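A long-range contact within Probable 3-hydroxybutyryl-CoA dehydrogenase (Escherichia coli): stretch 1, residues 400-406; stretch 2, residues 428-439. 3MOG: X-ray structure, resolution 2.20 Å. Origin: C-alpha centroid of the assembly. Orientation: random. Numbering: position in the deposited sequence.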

# COMPACT_ATOMS: atom_id res chain seq x y z
N GLU C 400 -18.21 3.57 0.45
CA GLU C 400 -17.77 2.95 1.71
C GLU C 400 -18.88 2.21 2.48
O GLU C 400 -18.65 1.12 3.00
N ALA C 401 -20.08 2.79 2.52
CA ALA C 401 -21.24 2.10 3.12
C ALA C 401 -21.61 0.81 2.37
O ALA C 401 -21.92 -0.22 2.97
N LEU C 402 -21.55 0.88 1.04
CA LEU C 402 -21.82 -0.24 0.20
C LEU C 402 -20.77 -1.34 0.37
O LEU C 402 -21.10 -2.53 0.36
N ASP C 403 -19.50 -0.95 0.53
CA ASP C 403 -18.45 -1.94 0.73
C ASP C 403 -18.62 -2.65 2.08
O ASP C 403 -18.41 -3.86 2.18
N ALA C 404 -19.04 -1.90 3.09
CA ALA C 404 -19.28 -2.48 4.40
C ALA C 404 -20.43 -3.48 4.33
O ALA C 404 -20.36 -4.55 4.95
N LEU C 405 -21.48 -3.15 3.56
CA LEU C 405 -22.65 -4.03 3.40
C LEU C 405 -22.27 -5.29 2.66
O LEU C 405 -22.65 -6.38 3.06
N GLN C 406 -21.47 -5.14 1.61
CA GLN C 406 -21.00 -6.26 0.82
C GLN C 406 -20.12 -7.23 1.61
O GLN C 406 -20.19 -8.45 1.41
N GLY C 428 -29.28 8.28 5.86
CA GLY C 428 -28.39 7.13 5.86
C GLY C 428 -27.87 6.96 4.43
O GLY C 428 -28.62 7.18 3.48
N PRO C 429 -26.60 6.56 4.27
CA PRO C 429 -25.93 6.60 2.95
C PRO C 429 -26.56 5.70 1.88
O PRO C 429 -26.53 6.04 0.69
N LEU C 430 -27.14 4.58 2.29
CA LEU C 430 -27.75 3.65 1.35
C LEU C 430 -29.08 4.22 0.85
O LEU C 430 -29.34 4.19 -0.36
N ALA C 431 -29.88 4.76 1.77
CA ALA C 431 -31.11 5.47 1.43
C ALA C 431 -30.79 6.67 0.58
O ALA C 431 -31.54 7.02 -0.32
N TRP C 432 -29.66 7.30 0.88
CA TRP C 432 -29.21 8.45 0.13
C TRP C 432 -28.85 8.09 -1.31
O TRP C 432 -29.21 8.82 -2.23
N GLY C 433 -28.15 6.97 -1.48
CA GLY C 433 -27.74 6.48 -2.80
C GLY C 433 -28.93 6.12 -3.68
O GLY C 433 -28.93 6.40 -4.88
N ALA C 434 -29.97 5.53 -3.08
CA ALA C 434 -31.17 5.18 -3.81
C ALA C 434 -31.86 6.44 -4.32
O ALA C 434 -32.31 6.49 -5.47
N GLN C 435 -31.92 7.46 -3.47
CA GLN C 435 -32.49 8.76 -3.82
C GLN C 435 -31.67 9.43 -4.93
O GLN C 435 -32.22 9.99 -5.86
N LEU C 436 -30.34 9.39 -4.81
CA LEU C 436 -29.51 10.13 -5.75
C LEU C 436 -29.33 9.38 -7.06
O LEU C 436 -29.08 9.98 -8.09
N GLY C 437 -29.52 8.06 -7.02
CA GLY C 437 -29.43 7.24 -8.19
C GLY C 437 -28.10 6.51 -8.23
O GLY C 437 -27.04 7.15 -8.25
N TRP C 438 -28.16 5.19 -8.25
CA TRP C 438 -26.96 4.34 -8.31
C TRP C 438 -26.08 4.50 -9.56
O TRP C 438 -24.85 4.48 -9.46
N GLN C 439 -26.71 4.69 -10.72
CA GLN C 439 -25.96 4.88 -11.95
C GLN C 439 -25.24 6.21 -11.95
O GLN C 439 -24.14 6.33 -12.49

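The contact joins helix 400-406 to the helix 429-436 and the start of the helix that follows it, and it is wholly apolar: no hydrogen bond crosses between the stretches. The two helix axes come no closer than 10.0 Å, with an angle of 118° between their N-to-C directions, so side chains must bridge most of the gap. The backbones are nearest at Ala401 and Pro429, whose CA atoms lie 6.5 Å apart. Both residues direct their CA-to-CB bonds toward the other stretch, and Ala401 CB meets Pro429 CB at 3.7 Å. The proline ring has the C-gamma exo pucker, but the closest contact is made through CB.

Leu430 has the largest area covered by the other stretch, 71 Å². Its CA-to-CB bond points sideways, so the reach depends on its side-chain torsions. With chi1 at -58° (m) and chi2 at 164° (t), both methyls are placed against the first helix: Leu430 CD2 lies 3.7 Å from Leu402 CD2 and 4.1 Å from Ala401 CB, while Leu430 CD1 lies 4.2 Å from Leu405 CD2. Leu430 thus touches three residues spanning one helical turn.

Leu402 also leaves its backbone sideways and turns its end inward, again in the m, t combination (chi1 -78°, chi2 167°). Leu402 CD2 lies between two neighbours, packing on Leu430 and also lying 4.0 Å from Trp438 CZ3; Leu402 CD1 makes the closest approach to the indole, 3.7 Å from Trp438 CZ3. The approach to the indole is oblique. Leu405 is different: its CA-to-CB bond already points toward the second stretch, and a t, p conformation (175°, 58°) carries CD2 to Leu430, although only 19 Å² of Leu405 is covered by the second stretch.

Trp438 begins the next helix, beyond the turn at Gly437. Its CA-to-CB bond points sideways, but chi1 of -58° (m) and chi2 of 112° swing the six-membered ring back alongside the preceding helix until it meets Leu402. Gly433 leaves room for this path: an ideal CB there would lie 2.5 Å from Trp438 CZ3, a clash with the same atom that touches Leu402. At Gly437, positive phi (102°, with psi 120°) would jam a CB against the carbonyl O of Leu436, so the backbone itself calls for glycine.

The polar side chains of the first helix stay out of the contact. The side chains of Glu400, Asp403 and Gln406 are out of reach of the second stretch and hydrogen-bond elsewhere in the structure.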

# COMPACT_ATOMS: atom_id res chain seq x y z
CB GLU C 400 -17.09 4.01 2.59
CG GLU C 400 -16.17 3.41 3.63
CD GLU C 400 -15.13 2.50 3.01
OE1 GLU C 400 -15.18 1.28 3.28
OE2 GLU C 400 -14.30 3.00 2.24
CB ALA C 401 -22.44 3.02 3.17
CB LEU C 402 -21.85 0.20 -1.26
CG LEU C 402 -23.09 0.90 -1.80
CD1 LEU C 402 -22.74 1.51 -3.12
CD2 LEU C 402 -24.29 -0.04 -1.94
CB ASP C 403 -17.07 -1.31 0.65
CG ASP C 403 -15.96 -2.31 0.90
OD1 ASP C 403 -15.71 -3.15 0.00
OD2 ASP C 403 -15.35 -2.29 1.99
CB ALA C 404 -19.56 -1.39 5.43
CB LEU C 405 -23.79 -3.31 2.67
CG LEU C 405 -25.06 -4.10 2.30
CD1 LEU C 405 -25.72 -4.72 3.54
CD2 LEU C 405 -26.05 -3.19 1.56
CB GLN C 406 -20.25 -5.76 -0.41
CG GLN C 406 -20.09 -6.82 -1.47
CD GLN C 406 -19.62 -6.27 -2.79
OE1 GLN C 406 -18.93 -5.25 -2.85
NE2 GLN C 406 -20.01 -6.94 -3.87
CB PRO C 429 -24.49 6.12 3.24
CG PRO C 429 -24.43 5.86 4.71
CD PRO C 429 -25.80 5.86 5.29
CB LEU C 430 -27.90 2.26 1.95
CG LEU C 430 -26.50 1.77 2.38
CD1 LEU C 430 -26.51 0.61 3.32
CD2 LEU C 430 -25.65 1.44 1.19
CB ALA C 431 -31.86 5.92 2.68
CB TRP C 432 -28.00 9.08 0.82
CG TRP C 432 -27.93 10.56 0.65
CD1 TRP C 432 -28.63 11.33 -0.25
CD2 TRP C 432 -27.08 11.45 1.36
NE1 TRP C 432 -28.28 12.64 -0.12
CE2 TRP C 432 -27.33 12.75 0.86
CE3 TRP C 432 -26.15 11.29 2.39
CZ2 TRP C 432 -26.68 13.88 1.36
CZ3 TRP C 432 -25.50 12.42 2.89
CH2 TRP C 432 -25.77 13.70 2.37
CB ALA C 434 -32.11 4.35 -2.94
CB GLN C 435 -32.50 9.65 -2.57
CG GLN C 435 -33.23 10.99 -2.69
CD GLN C 435 -32.76 12.05 -1.66
OE1 GLN C 435 -32.47 13.20 -2.02
NE2 GLN C 435 -32.68 11.66 -0.39
CB LEU C 436 -28.17 10.49 -5.12
CG LEU C 436 -28.20 11.47 -3.94
CD1 LEU C 436 -26.79 11.63 -3.41
CD2 LEU C 436 -28.83 12.86 -4.27
CB TRP C 438 -27.33 2.87 -8.10
CG TRP C 438 -28.04 2.62 -6.79
CD1 TRP C 438 -29.35 2.25 -6.62
CD2 TRP C 438 -27.49 2.76 -5.47
NE1 TRP C 438 -29.64 2.13 -5.28
CE2 TRP C 438 -28.52 2.43 -4.55
CE3 TRP C 438 -26.23 3.11 -4.96
CZ2 TRP C 438 -28.33 2.44 -3.17
CZ3 TRP C 438 -26.05 3.13 -3.59
CH2 TRP C 438 -27.09 2.80 -2.71
CB GLN C 439 -26.88 4.80 -13.17
CG GLN C 439 -27.37 3.42 -13.47
CD GLN C 439 -28.52 3.45 -14.45
OE1 GLN C 439 -28.33 3.22 -15.64
NE2 GLN C 439 -29.71 3.77 -13.96